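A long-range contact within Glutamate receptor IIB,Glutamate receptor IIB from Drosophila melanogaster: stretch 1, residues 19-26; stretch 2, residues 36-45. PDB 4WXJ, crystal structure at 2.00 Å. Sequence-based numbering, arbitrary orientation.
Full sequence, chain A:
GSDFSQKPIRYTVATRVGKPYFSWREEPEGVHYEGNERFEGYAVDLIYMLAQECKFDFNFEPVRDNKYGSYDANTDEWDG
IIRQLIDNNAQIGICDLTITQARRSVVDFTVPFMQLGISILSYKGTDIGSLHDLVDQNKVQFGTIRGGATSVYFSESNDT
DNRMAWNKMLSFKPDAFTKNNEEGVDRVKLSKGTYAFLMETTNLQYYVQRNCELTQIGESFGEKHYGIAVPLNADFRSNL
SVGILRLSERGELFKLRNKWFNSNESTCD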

# COMPACT_ATOMS: atom_id res chain seq x y z
N LYS A 19 -8.74 3.70 2.33
CA LYS A 19 -9.26 4.17 1.05
C LYS A 19 -8.11 4.42 0.08
O LYS A 19 -7.00 4.72 0.50
CB LYS A 19 -10.07 5.44 1.25
CG LYS A 19 -11.34 5.24 2.05
CD LYS A 19 -12.03 6.57 2.34
CE LYS A 19 -13.36 6.36 3.04
NZ LYS A 19 -13.96 7.65 3.49
N PRO A 20 -8.39 4.30 -1.23
CA PRO A 20 -9.66 3.95 -1.86
C PRO A 20 -9.83 2.45 -2.13
O PRO A 20 -10.69 2.07 -2.92
CB PRO A 20 -9.62 4.73 -3.17
CG PRO A 20 -8.18 4.73 -3.53
CD PRO A 20 -7.40 4.75 -2.23
N TYR A 21 -9.02 1.63 -1.48
CA TYR A 21 -8.99 0.20 -1.79
C TYR A 21 -10.10 -0.57 -1.09
O TYR A 21 -10.75 -1.42 -1.70
CB TYR A 21 -7.62 -0.38 -1.41
CG TYR A 21 -6.47 0.38 -2.03
CD1 TYR A 21 -6.07 0.13 -3.33
CD2 TYR A 21 -5.80 1.36 -1.31
CE1 TYR A 21 -5.02 0.83 -3.90
CE2 TYR A 21 -4.76 2.06 -1.86
CZ TYR A 21 -4.37 1.80 -3.16
OH TYR A 21 -3.33 2.49 -3.72
N PHE A 22 -10.30 -0.28 0.19
CA PHE A 22 -11.26 -1.02 1.00
C PHE A 22 -11.70 -0.18 2.19
O PHE A 22 -10.87 0.27 2.98
CB PHE A 22 -10.65 -2.34 1.47
CG PHE A 22 -11.62 -3.25 2.16
CD1 PHE A 22 -11.79 -3.20 3.53
CD2 PHE A 22 -12.35 -4.17 1.43
CE1 PHE A 22 -12.67 -4.05 4.16
CE2 PHE A 22 -13.24 -5.02 2.06
CZ PHE A 22 -13.40 -4.96 3.43
N SER A 23 -13.01 0.04 2.32
CA SER A 23 -13.54 0.82 3.43
C SER A 23 -15.00 0.50 3.69
O SER A 23 -15.68 -0.12 2.86
CB SER A 23 -13.38 2.32 3.15
OG SER A 23 -14.09 2.70 1.99
N TRP A 24 -15.49 0.95 4.84
CA TRP A 24 -16.87 0.71 5.23
C TRP A 24 -17.81 1.65 4.50
O TRP A 24 -17.64 2.87 4.54
CB TRP A 24 -17.03 0.88 6.75
CG TRP A 24 -16.28 -0.15 7.53
CD1 TRP A 24 -14.98 -0.09 7.93
CD2 TRP A 24 -16.79 -1.39 8.02
NE1 TRP A 24 -14.64 -1.22 8.64
CE2 TRP A 24 -15.74 -2.04 8.71
CE3 TRP A 24 -18.04 -2.03 7.95
CZ2 TRP A 24 -15.90 -3.28 9.32
CZ3 TRP A 24 -18.19 -3.26 8.55
CH2 TRP A 24 -17.13 -3.87 9.23
N ARG A 25 -18.80 1.08 3.82
CA ARG A 25 -19.80 1.88 3.13
C ARG A 25 -20.64 2.67 4.12
O ARG A 25 -20.99 2.17 5.19
CB ARG A 25 -20.71 0.99 2.28
CG ARG A 25 -20.10 0.53 0.98
CD ARG A 25 -21.06 -0.36 0.21
NE ARG A 25 -22.26 0.36 -0.21
CZ ARG A 25 -23.35 -0.22 -0.71
NH1 ARG A 25 -23.40 -1.54 -0.85
NH2 ARG A 25 -24.39 0.52 -1.06
N GLU A 26 -20.93 3.91 3.77
CA GLU A 26 -21.88 4.73 4.51
C GLU A 26 -23.26 4.09 4.42
O GLU A 26 -23.75 3.81 3.33
CB GLU A 26 -21.88 6.16 3.97
CG GLU A 26 -23.11 7.00 4.30
CD GLU A 26 -23.24 8.22 3.40
OE1 GLU A 26 -24.34 8.46 2.86
OE2 GLU A 26 -22.22 8.93 3.23
N ASN A 36 -20.35 -8.99 2.34
CA ASN A 36 -19.47 -8.24 1.45
C ASN A 36 -20.06 -6.90 1.05
O ASN A 36 -19.34 -6.00 0.60
CB ASN A 36 -19.16 -9.07 0.20
CG ASN A 36 -18.38 -10.33 0.52
OD1 ASN A 36 -17.62 -10.38 1.48
ND2 ASN A 36 -18.56 -11.36 -0.31
N GLU A 37 -21.38 -6.76 1.20
CA GLU A 37 -22.07 -5.54 0.82
C GLU A 37 -21.77 -4.39 1.77
O GLU A 37 -22.11 -3.24 1.49
CB GLU A 37 -23.59 -5.81 0.75
CG GLU A 37 -24.42 -4.61 0.29
CD GLU A 37 -25.85 -4.98 -0.06
OE1 GLU A 37 -26.20 -6.18 -0.01
OE2 GLU A 37 -26.63 -4.07 -0.40
N ARG A 38 -21.11 -4.68 2.89
CA ARG A 38 -20.72 -3.64 3.85
C ARG A 38 -19.59 -2.75 3.33
O ARG A 38 -19.36 -1.67 3.86
CB ARG A 38 -20.28 -4.28 5.17
CG ARG A 38 -21.39 -4.89 5.98
CD ARG A 38 -20.83 -5.70 7.14
NE ARG A 38 -20.09 -6.87 6.66
CZ ARG A 38 -19.34 -7.65 7.44
NH1 ARG A 38 -19.23 -7.40 8.73
NH2 ARG A 38 -18.71 -8.69 6.91
N PHE A 39 -18.89 -3.22 2.30
CA PHE A 39 -17.62 -2.62 1.90
C PHE A 39 -17.61 -2.10 0.47
O PHE A 39 -18.44 -2.49 -0.36
CB PHE A 39 -16.50 -3.65 2.06
CG PHE A 39 -16.53 -4.37 3.38
CD1 PHE A 39 -16.25 -3.69 4.55
CD2 PHE A 39 -16.81 -5.72 3.44
CE1 PHE A 39 -16.27 -4.35 5.77
CE2 PHE A 39 -16.82 -6.39 4.64
CZ PHE A 39 -16.55 -5.70 5.81
N GLU A 40 -16.66 -1.22 0.19
CA GLU A 40 -16.47 -0.65 -1.14
C GLU A 40 -15.01 -0.28 -1.34
O GLU A 40 -14.24 -0.19 -0.39
CB GLU A 40 -17.36 0.57 -1.34
CG GLU A 40 -17.00 1.75 -0.45
CD GLU A 40 -17.94 2.93 -0.65
OE1 GLU A 40 -18.82 2.85 -1.52
OE2 GLU A 40 -17.78 3.94 0.07
N GLY A 41 -14.63 -0.05 -2.60
CA GLY A 41 -13.28 0.36 -2.93
C GLY A 41 -12.71 -0.40 -4.11
O GLY A 41 -13.32 -1.35 -4.61
N TYR A 42 -11.53 0.04 -4.55
CA TYR A 42 -10.83 -0.58 -5.67
C TYR A 42 -10.69 -2.09 -5.50
O TYR A 42 -10.97 -2.85 -6.42
CB TYR A 42 -9.44 0.06 -5.82
CG TYR A 42 -8.59 -0.56 -6.91
CD1 TYR A 42 -7.88 -1.73 -6.68
CD2 TYR A 42 -8.51 0.02 -8.16
CE1 TYR A 42 -7.11 -2.30 -7.67
CE2 TYR A 42 -7.73 -0.54 -9.16
CZ TYR A 42 -7.04 -1.70 -8.91
OH TYR A 42 -6.27 -2.26 -9.89
N ALA A 43 -10.26 -2.51 -4.31
CA ALA A 43 -10.01 -3.92 -4.05
C ALA A 43 -11.31 -4.71 -4.03
O ALA A 43 -11.34 -5.88 -4.40
CB ALA A 43 -9.26 -4.09 -2.74
N VAL A 44 -12.39 -4.06 -3.59
CA VAL A 44 -13.70 -4.71 -3.57
C VAL A 44 -14.16 -4.99 -5.00
O VAL A 44 -14.57 -6.11 -5.31
CB VAL A 44 -14.75 -3.86 -2.83
CG1 VAL A 44 -16.12 -4.52 -2.89
CG2 VAL A 44 -14.33 -3.63 -1.39
N ASP A 45 -14.10 -3.97 -5.85
CA ASP A 45 -14.46 -4.14 -7.25
C ASP A 45 -13.62 -5.21 -7.94
O ASP A 45 -14.15 -6.01 -8.72
CB ASP A 45 -14.30 -2.81 -8.01
CG ASP A 45 -15.34 -1.78 -7.62
OD1 ASP A 45 -16.32 -2.13 -6.92
OD2 ASP A 45 -15.18 -0.60 -8.02
O HOH W 1 -12.62 2.61 -0.23
O HOH W 2 -16.37 3.85 2.43
O HOH W 3 -20.96 -0.49 5.77
O HOH W 4 -22.00 3.09 -0.58

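The two stretches meet as a short antiparallel ladder that runs into the start of a helix, burying 749 Å² in total. The register rests on Ser-23 and Glu-40, a hydrogen-bonded pair in which Ser-23 N donates to Glu-40 O and Glu-40 N to Ser-23 O, both at 3.0 Å. Beside it, Trp-24 and Phe-39 form the non-hydrogen-bonded pair, their CA atoms 4.8 Å apart. Arg-25 N then extends the ladder to Arg-38 O at 2.8 Å with a nearly straight N-H...O angle of 166°.

At the other end, the amides of the first helical turn, which lack partners within their own helix, are met by carbonyls of the first stretch: Tyr-42 N donates to Pro-20 O (2.7 Å, 164°) and Ala-43 N to Tyr-21 O (2.9 Å, 139°). Gly-41, at the N-cap position, makes this approach possible. Its phi/psi of 135/173 would jam a CB against the preceding carbonyl, and an ideal CB would lie 2.3 Å from Tyr-21 O. Without one, Gly-41 CA comes within 3.3 Å of Tyr-21 O in a CA-H...O contact.

Aromatic side chains fill one side of the contact. Phe-22 has chi1 at -172° (t), and although its CA-to-CB bond points sideways, the ring's end reaches the second stretch. Phe-22 CZ lies 3.2 Å from Phe-39 CG, over a face of the Phe-39 ring; the planes are inclined by 33°, an oblique pairing. The same Phe-22 ring meets the helix through CD2, 3.5 Å from Val-44 CG2. Phe-39, with chi1 at -47° (m), also serves Trp-24: its edge is directed at the indole face, with planes at 63° and Phe-39 CE1 3.6 Å from Trp-24 CZ3. Trp-24 starts away from the second stretch, but its m rotamer (chi1 -66°, chi2 86°) brings the six-membered ring back over Phe-39, where CZ3 also lies 3.9 Å from Arg-38 CD.

Ser-23 and Glu-40 project from the same sheet face, both with chi1 in p, and water joins them. One water donates to Ser-23 OG (2.7 Å) and to Glu-40 O (3.2 Å). A second accepts from Ser-23 OG (2.6 Å) and donates to Glu-40 OE2 (2.8 Å) and Trp-24 O (2.7 Å), so the serine hydroxyl is used as both donor and acceptor.

Arg-25 is extended at chi2 (179°) but turns at chi3 (65°, p), carrying its guanidinium alongside the second stretch. The aliphatic part packs, with CG 3.6 Å from Glu-40 CB. Arg-25 NH1 makes a weak hydrogen bond to Glu-37 O (3.2 Å, 131°), while Glu-37 OE2 stays 4.1 Å from that NH1, too far for a salt bridge. Arg-25 NE, 4.4 Å from Glu-40 OE1, instead donates to a water at 2.8 Å, which returns a weak bond to Glu-40 OE1 at 3.3 Å.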